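Uncharacterized conserved protein (Staphylococcus epidermidis, PDB 3FRM) is of unknown function but carries a GNAT-type acetyltransferase domain and may therefore transfer acyl groups. Local coordinates at residues L123-S126 against N127-N130; N160-D163 against I164-V168. All coordinates share one frame; numbering follows the deposited sequence.

Overall arrangement
Both contacts are local turns that lead the chain into or out of the sheet, yet they settle their polar groups differently. Contact 1, partly buried, carries the chain from the edge strand 120-123 into helix 129-136 by hydrogen bonds between uncharged groups. Contact 2, at the surface, brings it from helix 145-158 into strand 165-171 by winding round a sodium ion and pairing opposite charges. Their centres lie about 9 Å apart. Because 120-123 and 165-171 are antiparallel neighbours, the two turns touch: Val124 N lies 3.0 Å from Arg166 O, a probable hydrogen bond, and Val124 CG1 packs on Val168 CG2.

Contact 1. Residues L123-S126 against N127-N130; sequences LVSS and NNIN
Asn128 reaches back from the start of helix 129-136 and lays its side-chain amide against the main chain of Leu123 and Ser125. Its CG stands between its own backbone N and carbonyl carbon (chi1 60°), which sends the amide back toward the preceding strand. There OD1 accepts the backbone N of Ser125 at 2.7 Å, while ND2 gives a nearly straight bond (164°) to Leu123 O at 3.2 Å, approaching from above the carbonyl plane of Leu123. The side chains of Val124 and Asn128 cross at about a right angle, with Val124 CB 3.3 Å from Asn128 OD1.

Ser126 and Asn127 form the bend between these partners. Their backbone angles are close to those of a type I turn, closed by Asn128 N donating to Ser125 O at 2.9 Å; Ile129 N adds a weak bond to the same oxygen. Within the turn, Asn127 CG lies anti to its carbonyl carbon (chi1 -76°), which puts OD1 beside the hydroxyl of Ser126. Ser126 OG makes a weak hydrogen bond of 3.2 Å to this Asn127 OD1, and Asn127 CB comes within 3.4 Å of Ser125 OG, so that the Asn127 side chain meets both serines. The apolar share is small: Val124 CG2 meets Ile129 CD1 at 4.3 Å.

Although Asn128 occupies the N-cap position, it makes no capping bond and turns its amide back to the end of strand 120-123 and the loop that follows it. ND2 also bonds to Gln122 OE1, and Tyr170 of strand 165-171 packs against the same side chain. Two acceptors for ND2 and a backbone donor for OD1 thus satisfy a buried amide and fix its rotation, while the weaker Ser126-Asn127 link lies between two exposed residues: the link from strand to helix is made here by uncharged side-chain and main-chain bonds.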
ATOM      1  N   LEU A 123      10.362  18.386 -20.246  1.00 24.58           N
ATOM      2  CA  LEU A 123      10.442  19.328 -19.111  1.00 25.71           C
ATOM      3  C   LEU A 123       9.283  20.277 -19.200  1.00 25.47           C
ATOM      4  O   LEU A 123       8.949  20.728 -20.289  1.00 25.92           O
ATOM      5  CB  LEU A 123      11.743  20.134 -19.149  1.00 25.80           C
ATOM      6  CG  LEU A 123      12.868  19.578 -18.265  1.00 28.64           C
ATOM      7  CD1 LEU A 123      13.551  18.351 -18.924  1.00 28.46           C
ATOM      8  CD2 LEU A 123      13.887  20.687 -17.965  1.00 29.70           C
ATOM      9  N   VAL A 124       8.649  20.607 -18.089  1.00 25.66           N
ATOM     10  CA  VAL A 124       7.494  21.500 -18.212  1.00 25.26           C
ATOM     11  C   VAL A 124       7.903  22.967 -18.297  1.00 25.23           C
ATOM     12  O   VAL A 124       8.828  23.402 -17.643  1.00 25.62           O
ATOM     13  CB  VAL A 124       6.386  21.251 -17.151  1.00 25.10           C
ATOM     14  CG1 VAL A 124       6.225  19.765 -16.915  1.00 24.11           C
ATOM     15  CG2 VAL A 124       6.681  21.970 -15.858  1.00 25.25           C
ATOM     16  N   SER A 125       7.223  23.722 -19.134  1.00 24.68           N
ATOM     17  CA  SER A 125       7.471  25.135 -19.199  1.00 24.37           C
ATOM     18  C   SER A 125       6.136  25.764 -19.427  1.00 24.64           C
ATOM     19  O   SER A 125       5.110  25.053 -19.486  1.00 24.00           O
ATOM     20  CB  SER A 125       8.363  25.455 -20.377  1.00 24.01           C
ATOM     21  OG  SER A 125       7.760  24.954 -21.558  1.00 24.24           O
ATOM     22  N   SER A 126       6.163  27.092 -19.593  1.00 24.89           N
ATOM     23  CA  SER A 126       4.965  27.885 -19.808  1.00 24.13           C
ATOM     24  C   SER A 126       4.193  27.235 -20.939  1.00 24.50           C
ATOM     25  O   SER A 126       2.980  27.400 -21.041  1.00 25.14           O
ATOM     26  CB  SER A 126       5.339  29.311 -20.181  1.00 23.84           C
ATOM     27  OG  SER A 126       5.973  29.359 -21.461  1.00 23.83           O
ATOM     28  N   ASN A 127       4.903  26.462 -21.763  1.00 24.02           N
ATOM     29  CA  ASN A 127       4.357  25.943 -23.003  1.00 23.62           C
ATOM     30  C   ASN A 127       3.497  24.736 -22.812  1.00 22.25           C
ATOM     31  O   ASN A 127       2.546  24.503 -23.541  1.00 22.00           O
ATOM     32  CB  ASN A 127       5.489  25.594 -23.963  1.00 25.04           C
ATOM     33  CG  ASN A 127       6.106  26.826 -24.612  1.00 27.88           C
ATOM     34  OD1 ASN A 127       5.738  27.980 -24.306  1.00 30.68           O
ATOM     35  ND2 ASN A 127       7.043  26.591 -25.520  1.00 29.88           N
ATOM     36  N   ASN A 128       3.841  23.946 -21.824  1.00 21.56           N
ATOM     37  CA  ASN A 128       3.092  22.742 -21.588  1.00 20.71           C
ATOM     38  C   ASN A 128       2.562  22.645 -20.182  1.00 20.10           C
ATOM     39  O   ASN A 128       1.927  21.662 -19.873  1.00 20.93           O
ATOM     40  CB  ASN A 128       3.907  21.490 -21.971  1.00 19.87           C
ATOM     41  CG  ASN A 128       5.189  21.366 -21.183  1.00 19.04           C
ATOM     42  OD1 ASN A 128       5.406  22.040 -20.171  1.00 19.54           O
ATOM     43  ND2 ASN A 128       6.046  20.521 -21.645  1.00 19.30           N
ATOM     44  N   ILE A 129       2.755  23.675 -19.354  1.00 20.38           N
ATOM     45  CA  ILE A 129       2.327  23.632 -17.928  1.00 19.54           C
ATOM     46  C   ILE A 129       0.892  23.180 -17.682  1.00 19.61           C
ATOM     47  O   ILE A 129       0.596  22.567 -16.616  1.00 20.55           O
ATOM     48  CB  ILE A 129       2.550  24.991 -17.179  1.00 19.71           C
ATOM     49  CG1 ILE A 129       2.186  24.887 -15.694  1.00 19.13           C
ATOM     50  CG2 ILE A 129       1.695  26.095 -17.758  1.00 20.58           C
ATOM     51  CD1 ILE A 129       2.795  23.629 -14.946  1.00 16.50           C
ATOM     52  N   ASN A 130      -0.005  23.544 -18.599  1.00 18.68           N
ATOM     53  CA  ASN A 130      -1.420  23.185 -18.506  1.00 18.68           C
ATOM     54  C   ASN A 130      -1.651  21.679 -18.734  1.00 19.00           C
ATOM     55  O   ASN A 130      -2.604  21.110 -18.174  1.00 19.38           O
ATOM     56  CB  ASN A 130      -2.304  24.000 -19.457  1.00 17.98           C
ATOM     57  CG  ASN A 130      -2.686  25.387 -18.897  1.00 20.29           C
ATOM     58  OD1 ASN A 130      -2.416  26.388 -19.542  1.00 22.01           O
ATOM     59  ND2 ASN A 130      -3.302  25.450 -17.700  1.00 23.87           N
TER

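Contact 2. Residues N160-D163 against I164-V168. With NA (sodium ion), chain G.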
ATOM      1  N   ASN A 160       8.066  28.259 -12.492  1.00 33.30           N
ATOM      2  CA  ASN A 160       9.397  28.781 -12.855  1.00 34.53           C
ATOM      3  C   ASN A 160      10.103  29.060 -11.548  1.00 34.79           C
ATOM      4  O   ASN A 160      10.785  28.203 -10.997  1.00 35.82           O
ATOM      5  CB  ASN A 160       9.350  30.101 -13.598  1.00 35.00           C
ATOM      6  CG  ASN A 160       8.292  30.146 -14.643  1.00 37.62           C
ATOM      7  OD1 ASN A 160       8.522  29.738 -15.781  1.00 39.68           O
ATOM      8  ND2 ASN A 160       7.125  30.699 -14.287  1.00 39.94           N
ATOM      9  N   LEU A 161       9.929  30.269 -11.060  1.00 34.34           N
ATOM     10  CA  LEU A 161      10.347  30.643  -9.737  1.00 34.47           C
ATOM     11  C   LEU A 161      11.051  29.506  -8.954  1.00 34.30           C
ATOM     12  O   LEU A 161      12.220  29.618  -8.656  1.00 34.49           O
ATOM     13  CB  LEU A 161       9.143  31.235  -8.977  1.00 34.66           C
ATOM     14  CG  LEU A 161       8.268  32.290  -9.699  1.00 34.70           C
ATOM     15  CD1 LEU A 161       7.515  31.748 -10.964  1.00 35.42           C
ATOM     16  CD2 LEU A 161       7.287  32.910  -8.728  1.00 33.41           C
ATOM     17  N   ASP A 162      10.373  28.403  -8.658  1.00 34.36           N
ATOM     18  CA  ASP A 162      10.994  27.347  -7.853  1.00 34.71           C
ATOM     19  C   ASP A 162      11.988  26.406  -8.551  1.00 34.98           C
ATOM     20  O   ASP A 162      12.076  26.268  -9.793  1.00 33.72           O
ATOM     21  CB  ASP A 162       9.953  26.534  -7.078  1.00 34.81           C
ATOM     22  CG  ASP A 162       9.281  25.420  -7.920  1.00 36.77           C
ATOM     23  OD1 ASP A 162       9.484  25.275  -9.171  1.00 36.02           O
ATOM     24  OD2 ASP A 162       8.511  24.675  -7.277  1.00 38.89           O
ATOM     25  N   ASP A 163      12.709  25.705  -7.713  1.00 35.42           N
ATOM     26  CA  ASP A 163      13.830  24.999  -8.235  1.00 36.55           C
ATOM     27  C   ASP A 163      13.518  23.564  -8.657  1.00 35.12           C
ATOM     28  O   ASP A 163      14.107  23.076  -9.605  1.00 35.70           O
ATOM     29  CB  ASP A 163      15.037  25.205  -7.320  1.00 37.89           C
ATOM     30  CG  ASP A 163      15.578  26.639  -7.419  1.00 40.41           C
ATOM     31  OD1 ASP A 163      15.793  27.119  -8.574  1.00 44.47           O
ATOM     32  OD2 ASP A 163      15.754  27.291  -6.362  1.00 42.49           O
ATOM     33  N   ILE A 164      12.535  22.960  -7.994  1.00 33.73           N
ATOM     34  CA  ILE A 164      11.815  21.767  -8.448  1.00 31.49           C
ATOM     35  C   ILE A 164      11.619  21.744  -9.966  1.00 30.77           C
ATOM     36  O   ILE A 164      11.183  22.731 -10.548  1.00 30.57           O
ATOM     37  CB  ILE A 164      10.430  21.679  -7.721  1.00 31.32           C
ATOM     38  CG1 ILE A 164      10.635  21.725  -6.207  1.00 28.83           C
ATOM     39  CG2 ILE A 164       9.629  20.446  -8.170  1.00 31.05           C
ATOM     40  CD1 ILE A 164       9.395  21.419  -5.354  1.00 23.87           C
ATOM     41  N   GLU A 165      12.005  20.628 -10.600  1.00 30.22           N
ATOM     42  CA  GLU A 165      11.749  20.400 -12.032  1.00 28.80           C
ATOM     43  C   GLU A 165      10.571  19.432 -12.212  1.00 26.95           C
ATOM     44  O   GLU A 165      10.303  18.619 -11.329  1.00 26.51           O
ATOM     45  CB  GLU A 165      12.985  19.879 -12.762  1.00 29.48           C
ATOM     46  CG  GLU A 165      13.767  20.920 -13.630  1.00 33.82           C
ATOM     47  CD  GLU A 165      12.989  22.201 -13.979  1.00 38.17           C
ATOM     48  OE1 GLU A 165      13.327  23.250 -13.369  1.00 40.31           O
ATOM     49  OE2 GLU A 165      12.057  22.175 -14.841  1.00 38.43           O
ATOM     50  N   ARG A 166       9.857  19.546 -13.341  1.00 24.74           N
ATOM     51  CA  ARG A 166       8.691  18.718 -13.574  1.00 22.51           C
ATOM     52  C   ARG A 166       8.650  18.071 -14.950  1.00 22.44           C
ATOM     53  O   ARG A 166       9.130  18.640 -15.943  1.00 22.28           O
ATOM     54  CB  ARG A 166       7.429  19.519 -13.317  1.00 22.44           C
ATOM     55  CG  ARG A 166       7.330  20.032 -11.909  1.00 20.51           C
ATOM     56  CD  ARG A 166       6.393  21.207 -11.865  1.00 22.55           C
ATOM     57  NE  ARG A 166       5.982  21.505 -10.509  1.00 19.72           N
ATOM     58  CZ  ARG A 166       6.547  22.416  -9.740  1.00 18.98           C
ATOM     59  NH1 ARG A 166       7.555  23.158 -10.196  1.00 16.68           N
ATOM     60  NH2 ARG A 166       6.109  22.548  -8.493  1.00 18.48           N
ATOM     61  N   LEU A 167       8.094  16.857 -15.006  1.00 21.06           N
ATOM     62  CA  LEU A 167       7.920  16.156 -16.274  1.00 19.43           C
ATOM     63  C   LEU A 167       6.465  15.851 -16.683  1.00 18.36           C
ATOM     64  O   LEU A 167       5.657  15.573 -15.843  1.00 18.79           O
ATOM     65  CB  LEU A 167       8.744  14.885 -16.232  1.00 19.16           C
ATOM     66  CG  LEU A 167      10.231  15.202 -16.064  1.00 19.91           C
ATOM     67  CD1 LEU A 167      11.038  13.934 -15.755  1.00 21.11           C
ATOM     68  CD2 LEU A 167      10.803  15.942 -17.268  1.00 16.62           C
ATOM     69  N   VAL A 168       6.150  15.913 -17.974  1.00 17.44           N
ATOM     70  CA  VAL A 168       4.872  15.449 -18.497  1.00 16.70           C
ATOM     71  C   VAL A 168       5.220  14.466 -19.576  1.00 16.53           C
ATOM     72  O   VAL A 168       6.041  14.775 -20.457  1.00 15.61           O
ATOM     73  CB  VAL A 168       4.048  16.588 -19.192  1.00 17.70           C
ATOM     74  CG1 VAL A 168       2.718  16.065 -19.767  1.00 17.60           C
ATOM     75  CG2 VAL A 168       3.764  17.696 -18.246  1.00 16.51           C
TER
HETATM   76 NA    NA G 252      11.167  25.398 -11.480  1.00 37.43          NA
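From Asp162 to Arg166 the chain leaves a tight loop and straightens into a strand. Asp163 takes a helical conformation, and from Ile164 onward the backbone is extended. The loop curls so that Asp162 O, at 2.1 Å, and Ile164 O, at 2.8 Å, point at one sodium ion, which Asn160 O also binds; Tyr159 O, just upstream, completes the protein ligands of the metal.

The Asp162 carboxylate adds OD1 to this site at 2.9 Å from the sodium, its CG turned between backbone N and carbonyl carbon (chi1 82°). The same OD1 offers its syn lone pair to Arg166 NH1, 3.0 Å away and in the guanidinium plane. Carboxylate and guanidinium meet edge to edge, their planes 10° apart, and two weak bonds from NH1 and NH2 to Asp162 OD2 complete the salt bridge. Ile164 CG2 sits 3.9 Å over one face of the guanidinium, displaced from the centre of the group. Shared between metal and arginine, the carboxylate is fixed in its rotation, nearly coplanar with the guanidinium, and both positive partners would be expected to stabilise its negative charge.

Strand 165-171 runs on from here between strands 120-123 and 174-183 of the mixed sheet, antiparallel to both. Arg166 packs against Tyr132 of helix 129-136, whereas Leu167 packs against Tyr211 and Val212 of helix 204-216.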